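Local atomic coordinates of OxyA protein (Actinoplanes teichomyceticus, PDB entry 5HH3), a protein that is a haem-dependent cytochrome P450 monooxygenase that probably carries out a phenolic coupling step in the cyclisation of the peptide precursor of a glycopeptide antibiotic. Residues T58-D61 and E62-V66; Q116-Q119 and P120-R124; L374-P377 and H378-I381. All blocks are in the same frame, centred on the assembly; numbering follows the deposited sequence.

Interaction 1: residues T58-D61 and E62-V66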
loop_
_atom_site.group_PDB
_atom_site.type_symbol
_atom_site.label_atom_id
_atom_site.label_comp_id
_atom_site.label_asym_id
_atom_site.label_seq_id
_atom_site.Cartn_x
_atom_site.Cartn_y
_atom_site.Cartn_z
ATOM N N THR B 58 -21.582 1.210 -0.145
ATOM C CA THR B 58 -22.068 2.279 0.715
ATOM C C THR B 58 -23.499 2.063 1.227
ATOM O O THR B 58 -23.874 2.692 2.223
ATOM C CB THR B 58 -22.026 3.657 -0.012
ATOM O OG1 THR B 58 -22.796 3.605 -1.217
ATOM C CG2 THR B 58 -20.608 4.067 -0.371
ATOM N N GLY B 59 -24.295 1.240 0.529
ATOM C CA GLY B 59 -25.671 0.946 0.916
ATOM C C GLY B 59 -25.719 0.048 2.139
ATOM O O GLY B 59 -24.958 -0.929 2.238
ATOM N N TYR B 60 -26.607 0.392 3.066
ATOM C CA TYR B 60 -26.746 -0.315 4.359
ATOM C C TYR B 60 -26.989 -1.817 4.192
ATOM O O TYR B 60 -26.275 -2.656 4.772
ATOM C CB TYR B 60 -27.904 0.294 5.182
ATOM C CG TYR B 60 -27.843 0.010 6.657
ATOM C CD1 TYR B 60 -28.433 -1.132 7.221
ATOM C CD2 TYR B 60 -27.222 0.906 7.512
ATOM C CE1 TYR B 60 -28.358 -1.379 8.598
ATOM C CE2 TYR B 60 -27.150 0.680 8.877
ATOM C CZ TYR B 60 -27.723 -0.452 9.417
ATOM O OH TYR B 60 -27.622 -0.604 10.788
ATOM N N ASP B 61 -27.991 -2.158 3.400
ATOM C CA ASP B 61 -28.348 -3.556 3.212
ATOM C C ASP B 61 -27.324 -4.302 2.366
ATOM O O ASP B 61 -27.089 -5.476 2.597
ATOM C CB ASP B 61 -29.739 -3.700 2.595
ATOM C CG ASP B 61 -30.835 -3.217 3.521
ATOM O OD1 ASP B 61 -30.708 -3.318 4.758
ATOM O OD2 ASP B 61 -31.838 -2.742 2.997
ATOM N N GLU B 62 -26.728 -3.611 1.405
ATOM C CA GLU B 62 -25.719 -4.213 0.554
ATOM C C GLU B 62 -24.442 -4.511 1.365
ATOM O O GLU B 62 -23.776 -5.518 1.147
ATOM C CB GLU B 62 -25.415 -3.316 -0.652
ATOM C CG GLU B 62 -26.569 -3.242 -1.673
ATOM C CD GLU B 62 -27.725 -2.340 -1.258
ATOM O OE1 GLU B 62 -27.633 -1.593 -0.255
ATOM O OE2 GLU B 62 -28.750 -2.376 -1.950
ATOM N N ILE B 63 -24.107 -3.628 2.297
ATOM C CA ILE B 63 -22.969 -3.871 3.193
ATOM C C ILE B 63 -23.261 -5.099 4.083
ATOM O O ILE B 63 -22.391 -5.936 4.272
ATOM C CB ILE B 63 -22.622 -2.644 4.048
ATOM C CG1 ILE B 63 -21.962 -1.578 3.170
ATOM C CG2 ILE B 63 -21.701 -3.028 5.210
ATOM C CD1 ILE B 63 -21.892 -0.206 3.831
ATOM N N ARG B 64 -24.474 -5.210 4.611
ATOM C CA ARG B 64 -24.838 -6.402 5.399
ATOM C C ARG B 64 -24.786 -7.686 4.550
ATOM O O ARG B 64 -24.362 -8.736 5.024
ATOM C CB ARG B 64 -26.210 -6.241 6.050
ATOM C CG ARG B 64 -26.196 -5.196 7.158
ATOM C CD ARG B 64 -27.606 -4.783 7.545
ATOM N NE ARG B 64 -28.380 -5.922 8.003
ATOM C CZ ARG B 64 -28.677 -6.237 9.270
ATOM N NH1 ARG B 64 -28.272 -5.498 10.314
ATOM N NH2 ARG B 64 -29.416 -7.330 9.501
ATOM N N GLN B 65 -25.187 -7.578 3.291
ATOM C CA GLN B 65 -25.061 -8.696 2.368
ATOM C C GLN B 65 -23.597 -9.100 2.145
ATOM O O GLN B 65 -23.259 -10.283 2.214
ATOM C CB GLN B 65 -25.702 -8.341 1.033
ATOM C CG GLN B 65 -25.790 -9.504 0.089
ATOM C CD GLN B 65 -26.531 -9.166 -1.197
ATOM O OE1 GLN B 65 -27.077 -8.054 -1.369
ATOM N NE2 GLN B 65 -26.564 -10.130 -2.104
ATOM N N VAL B 66 -22.742 -8.123 1.862
ATOM C CA VAL B 66 -21.342 -8.408 1.589
ATOM C C VAL B 66 -20.686 -9.076 2.805
ATOM O O VAL B 66 -19.984 -10.097 2.656
ATOM C CB VAL B 66 -20.581 -7.137 1.211
ATOM C CG1 VAL B 66 -19.066 -7.343 1.266
ATOM C CG2 VAL B 66 -21.000 -6.694 -0.189
#
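Ile-63 and Gly-59 form the dense side of this helix start. The carbonyl of Gly-59, at the N-cap position, accepts the N-H of Ile-63 (N to O 2.8 Å), and the same oxygen lies 3.2 Å from CG1 of that isoleucine. CD1 reaches on to the backbone carbon of Thr-58, at 3.8 Å. This side faces inward, where Ala-317 and Cys-312 also touch Ile-63. Glu-62 adds to the packing by folding back: a bend at chi2 (77°) brings its OE1 to 3.4 Å from the bare CA of Gly-59.

The other side is looser. Arg-64 lays its CD 3.6 Å from CE1 of Tyr-60, and although ring and guanidinium planes differ by only 11°, the methylene does the touching. Asp-61 and Gln-65 face solvent, joined through the backbone by Gln-65 N to Asp-61 O, 2.9 Å. Asp-61 OD1 stays 4.8 Å from Arg-64 NE, too far for a salt bridge. The acidic side chains of Asp-61 and Glu-62, in the first turn, would probably be favoured by the positive end of the helix dipole, while the fixed geometry comes from the backbone bonds and the buried Ile-63.

Interaction 2: residues Q116-Q119 and P120-R124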
loop_
_atom_site.group_PDB
_atom_site.type_symbol
_atom_site.label_atom_id
_atom_site.label_comp_id
_atom_site.label_asym_id
_atom_site.label_seq_id
_atom_site.Cartn_x
_atom_site.Cartn_y
_atom_site.Cartn_z
ATOM N N GLN B 116 -20.117 -7.088 33.102
ATOM C CA GLN B 116 -20.770 -6.686 34.357
ATOM C C GLN B 116 -19.800 -6.665 35.546
ATOM O O GLN B 116 -19.844 -5.762 36.370
ATOM C CB GLN B 116 -21.909 -7.644 34.698
ATOM C CG GLN B 116 -23.116 -7.568 33.771
ATOM C CD GLN B 116 -24.037 -8.786 33.891
ATOM O OE1 GLN B 116 -23.904 -9.606 34.801
ATOM N NE2 GLN B 116 -24.965 -8.912 32.949
ATOM N N LYS B 117 -18.948 -7.680 35.635
ATOM C CA LYS B 117 -17.937 -7.756 36.692
ATOM C C LYS B 117 -16.849 -6.687 36.603
ATOM O O LYS B 117 -16.334 -6.249 37.621
ATOM C CB LYS B 117 -17.291 -9.140 36.713
ATOM C CG LYS B 117 -18.216 -10.187 37.297
ATOM C CD LYS B 117 -17.613 -11.575 37.252
ATOM C CE LYS B 117 -18.595 -12.591 37.822
ATOM N NZ LYS B 117 -19.862 -12.659 37.031
ATOM N N PHE B 118 -16.495 -6.292 35.384
ATOM C CA PHE B 118 -15.447 -5.311 35.150
ATOM C C PHE B 118 -15.931 -3.861 35.380
ATOM O O PHE B 118 -15.119 -2.972 35.581
ATOM C CB PHE B 118 -14.921 -5.510 33.721
ATOM C CG PHE B 118 -13.611 -4.825 33.424
ATOM C CD1 PHE B 118 -12.504 -5.004 34.248
ATOM C CD2 PHE B 118 -13.468 -4.059 32.268
ATOM C CE1 PHE B 118 -11.302 -4.390 33.959
ATOM C CE2 PHE B 118 -12.260 -3.438 31.976
ATOM C CZ PHE B 118 -11.183 -3.605 32.827
ATOM N N GLN B 119 -17.245 -3.632 35.381
ATOM C CA GLN B 119 -17.826 -2.279 35.410
ATOM C C GLN B 119 -17.353 -1.356 36.577
ATOM O O GLN B 119 -16.996 -0.206 36.322
ATOM C CB GLN B 119 -19.364 -2.376 35.321
ATOM C CG GLN B 119 -20.116 -1.064 35.130
ATOM C CD GLN B 119 -20.430 -0.321 36.423
ATOM O OE1 GLN B 119 -20.290 -0.842 37.538
ATOM N NE2 GLN B 119 -20.861 0.918 36.274
ATOM N N PRO B 120 -17.359 -1.848 37.838
ATOM C CA PRO B 120 -16.815 -1.037 38.956
ATOM C C PRO B 120 -15.364 -0.570 38.752
ATOM O O PRO B 120 -15.045 0.567 39.070
ATOM C CB PRO B 120 -16.905 -1.977 40.162
ATOM C CG PRO B 120 -17.988 -2.939 39.825
ATOM C CD PRO B 120 -18.002 -3.088 38.333
ATOM N N GLN B 121 -14.509 -1.441 38.219
ATOM C CA GLN B 121 -13.122 -1.073 37.905
ATOM C C GLN B 121 -13.038 0.012 36.819
ATOM O O GLN B 121 -12.229 0.938 36.933
ATOM C CB GLN B 121 -12.308 -2.303 37.486
ATOM C CG GLN B 121 -10.798 -2.085 37.555
ATOM C CD GLN B 121 -10.005 -3.378 37.657
ATOM O OE1 GLN B 121 -10.418 -4.426 37.161
ATOM N NE2 GLN B 121 -8.855 -3.306 38.309
ATOM N N VAL B 122 -13.880 -0.096 35.787
ATOM C CA VAL B 122 -13.904 0.890 34.712
ATOM C C VAL B 122 -14.366 2.253 35.253
ATOM O O VAL B 122 -13.780 3.250 34.890
ATOM C CB VAL B 122 -14.742 0.433 33.494
ATOM C CG1 VAL B 122 -14.858 1.547 32.464
ATOM C CG2 VAL B 122 -14.096 -0.778 32.846
ATOM N N GLU B 123 -15.345 2.270 36.162
ATOM C CA GLU B 123 -15.773 3.506 36.829
ATOM C C GLU B 123 -14.616 4.182 37.563
ATOM O O GLU B 123 -14.422 5.386 37.433
ATOM C CB GLU B 123 -16.916 3.247 37.823
ATOM C CG GLU B 123 -18.257 2.897 37.190
ATOM C CD GLU B 123 -19.361 2.637 38.217
ATOM O OE1 GLU B 123 -19.086 2.202 39.366
ATOM O OE2 GLU B 123 -20.535 2.872 37.862
ATOM N N ARG B 124 -13.845 3.399 38.314
ATOM C CA ARG B 124 -12.659 3.921 38.996
ATOM C C ARG B 124 -11.609 4.484 38.044
ATOM O O ARG B 124 -11.002 5.517 38.338
ATOM C CB ARG B 124 -12.011 2.859 39.894
ATOM C CG ARG B 124 -12.787 2.573 41.168
ATOM C CD ARG B 124 -11.982 1.725 42.144
ATOM N NE ARG B 124 -11.864 0.343 41.669
ATOM C CZ ARG B 124 -12.779 -0.624 41.828
ATOM N NH1 ARG B 124 -13.925 -0.412 42.482
ATOM N NH2 ARG B 124 -12.539 -1.832 41.326
#
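Phe-118 and Val-122, one helical turn apart, meet with their side chains roughly at right angles. CG2 of the valine sits 3.3 Å from ring atom CE2, approaching obliquely. The ring is carried toward the next turn because its CG lies anti to the backbone N (chi1 -165°), beside the carbonyl carbon. Gln-121 comes to a different part of the same ring: its OE1 lies near the ring plane at the edge, 3.3 Å from CE1, with the amide turned 66° from the ring. Since this glutamine has two conformers, that edge contact is tentative.

Beneath the side chains run the backbone bonds Val-122 N to Phe-118 O (3.1 Å) and Glu-123 N to Gln-119 O (3.0 Å). Pro-120 has no N-H to give to the turn before it, and the helix is kinked here; its CD instead lies 3.8 Å from the carbonyl oxygen of Gln-116. All this belongs to the long helix 112-136, the D helix of the cytochrome P450 fold, which is part of the conserved four-helix bundle. Phe-118 and Val-122 accordingly face Leu-353 and Thr-360 of helix 351-368, while Phe-118 also touches Asp-157 of helix 142-159.

Gln-119 bends at chi2, and its amide spans two neighbours. Its OE1 crosses to 3.3 Å from CD of Pro-120, while its NE2 points to Glu-123. The hydrogen bond from Gln-119 NE2 to Glu-123 OE2 is weak and bent, and at 2.5 Å so short that its exact geometry is doubtful. The carboxylate stands well away from coplanarity with the amide, and Glu-123 reaches it through a chain extended beyond CG.

Interaction 3: residues L374-P377 and H378-I381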
loop_
_atom_site.group_PDB
_atom_site.type_symbol
_atom_site.label_atom_id
_atom_site.label_comp_id
_atom_site.label_asym_id
_atom_site.label_seq_id
_atom_site.Cartn_x
_atom_site.Cartn_y
_atom_site.Cartn_z
ATOM N N LEU B 374 -14.261 24.063 24.145
ATOM C CA LEU B 374 -12.985 24.243 23.444
ATOM C C LEU B 374 -12.213 25.393 24.092
ATOM O O LEU B 374 -12.803 26.404 24.484
ATOM C CB LEU B 374 -13.212 24.576 21.965
ATOM C CG LEU B 374 -13.995 23.578 21.121
ATOM C CD1 LEU B 374 -14.284 24.165 19.748
ATOM C CD2 LEU B 374 -13.231 22.284 21.007
ATOM N N ALA B 375 -10.903 25.221 24.237
ATOM C CA ALA B 375 -10.037 26.257 24.792
ATOM C C ALA B 375 -9.887 27.430 23.820
ATOM O O ALA B 375 -9.921 28.584 24.232
ATOM C CB ALA B 375 -8.674 25.680 25.124
ATOM N N GLU B 376 -9.707 27.101 22.545
ATOM C CA GLU B 376 -9.596 28.055 21.445
ATOM C C GLU B 376 -10.762 27.774 20.476
ATOM O O GLU B 376 -10.570 27.072 19.482
ATOM C CB GLU B 376 -8.246 27.869 20.728
ATOM C CG GLU B 376 -7.018 28.376 21.492
ATOM C CD GLU B 376 -6.483 29.714 20.986
ATOM O OE1 GLU B 376 -6.454 29.946 19.755
ATOM O OE2 GLU B 376 -6.070 30.554 21.822
ATOM N N PRO B 377 -11.974 28.310 20.768
ATOM C CA PRO B 377 -13.206 27.976 20.033
ATOM C C PRO B 377 -13.154 28.151 18.515
ATOM O O PRO B 377 -13.766 27.353 17.784
ATOM C CB PRO B 377 -14.243 28.937 20.623
ATOM C CG PRO B 377 -13.732 29.251 21.973
ATOM C CD PRO B 377 -12.247 29.312 21.818
ATOM N N HIS B 378 -12.431 29.172 18.054
ATOM C CA HIS B 378 -12.301 29.438 16.613
ATOM C C HIS B 378 -11.161 28.685 15.914
ATOM O O HIS B 378 -11.151 28.612 14.683
ATOM C CB HIS B 378 -12.180 30.944 16.376
ATOM C CG HIS B 378 -13.309 31.734 16.964
ATOM N ND1 HIS B 378 -14.618 31.293 16.945
ATOM C CD2 HIS B 378 -13.328 32.937 17.586
ATOM C CE1 HIS B 378 -15.390 32.189 17.535
ATOM N NE2 HIS B 378 -14.633 33.196 17.929
ATOM N N ARG B 379 -10.223 28.121 16.680
ATOM C CA ARG B 379 -9.103 27.361 16.114
ATOM C C ARG B 379 -9.588 25.979 15.691
ATOM O O ARG B 379 -10.255 25.294 16.469
ATOM C CB ARG B 379 -7.945 27.225 17.113
ATOM C CG ARG B 379 -6.583 27.065 16.447
ATOM C CD ARG B 379 -5.510 26.535 17.392
ATOM N NE ARG B 379 -5.682 25.104 17.658
ATOM C CZ ARG B 379 -5.385 24.105 16.816
ATOM N NH1 ARG B 379 -4.881 24.341 15.600
ATOM N NH2 ARG B 379 -5.609 22.843 17.191
ATOM N N GLU B 380 -9.244 25.581 14.467
ATOM C CA GLU B 380 -9.716 24.322 13.899
ATOM C C GLU B 380 -9.003 23.128 14.528
ATOM O O GLU B 380 -7.805 23.175 14.844
ATOM C CB GLU B 380 -9.540 24.290 12.374
ATOM C CG GLU B 380 -10.311 25.364 11.616
ATOM C CD GLU B 380 -11.829 25.220 11.702
ATOM O OE1 GLU B 380 -12.351 24.128 11.381
ATOM O OE2 GLU B 380 -12.504 26.216 12.069
ATOM N N ILE B 381 -9.759 22.057 14.718
ATOM C CA ILE B 381 -9.189 20.818 15.237
ATOM C C ILE B 381 -8.560 20.051 14.078
ATOM O O ILE B 381 -9.173 19.905 13.038
ATOM C CB ILE B 381 -10.241 20.063 16.075
ATOM C CG1 ILE B 381 -10.346 20.804 17.428
ATOM C CG2 ILE B 381 -9.859 18.602 16.294
ATOM C CD1 ILE B 381 -11.681 20.670 18.105
#
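Glu-376 and Arg-379 face each other across a tight turn, and the glutamate side chain can be followed outward from its root. Its CB meets CB of Arg-379 at 3.7 Å, an apolar touch between two otherwise charged residues. Beyond CG the chain bends, chi2 being -103°, which folds the carboxylate back so that OE1 comes 4.1 Å from the same arginine CB. The charged ends do not meet: OE1 remains 5.3 Å from NE of Arg-379, where any attraction would probably be weakened by the surrounding solvent.

The backbone does the holding. Arg-379 N donates to Glu-376 O at 3.0 Å, with the donor standing 53° out of the carbonyl plane. Pro-377 and His-378 occupy the two middle positions of the turn, and the histidine ring stands obliquely beside the carbonyl carbon of Pro-377.

At the ends of the segment, Leu-374 CD2 and Ile-381 CD1 make an apolar contact of 3.7 Å. Leu-374 also rests on Leu-395, and Ala-375 is hydrogen-bonded through its backbone to Leu-394. The arrangement is a type I beta turn with proline at its second position, set in the surface loop between strands 373-374 and 394-396.

The three contacts come in series along the chain and do not touch: their centres lie 35 Å (interactions 1 and 2), 37 Å (1 and 3) and 33 Å (2 and 3) apart. They share no helix or strand. Interaction 1 opens helix 60-68, directly after strand 53-57 of the mixed sheet; interaction 2 lies on helix 112-136; interaction 3 lies in the loop from strand 373-374 towards strand 394-396. The side chains of Ile-63 and Phe-118 are each about 9 Å from a bound haem. Each contact is local to one continuous stretch, so none ties distant parts of the chain together: they lie in the sheet-rich part, the helical bundle and a surface loop.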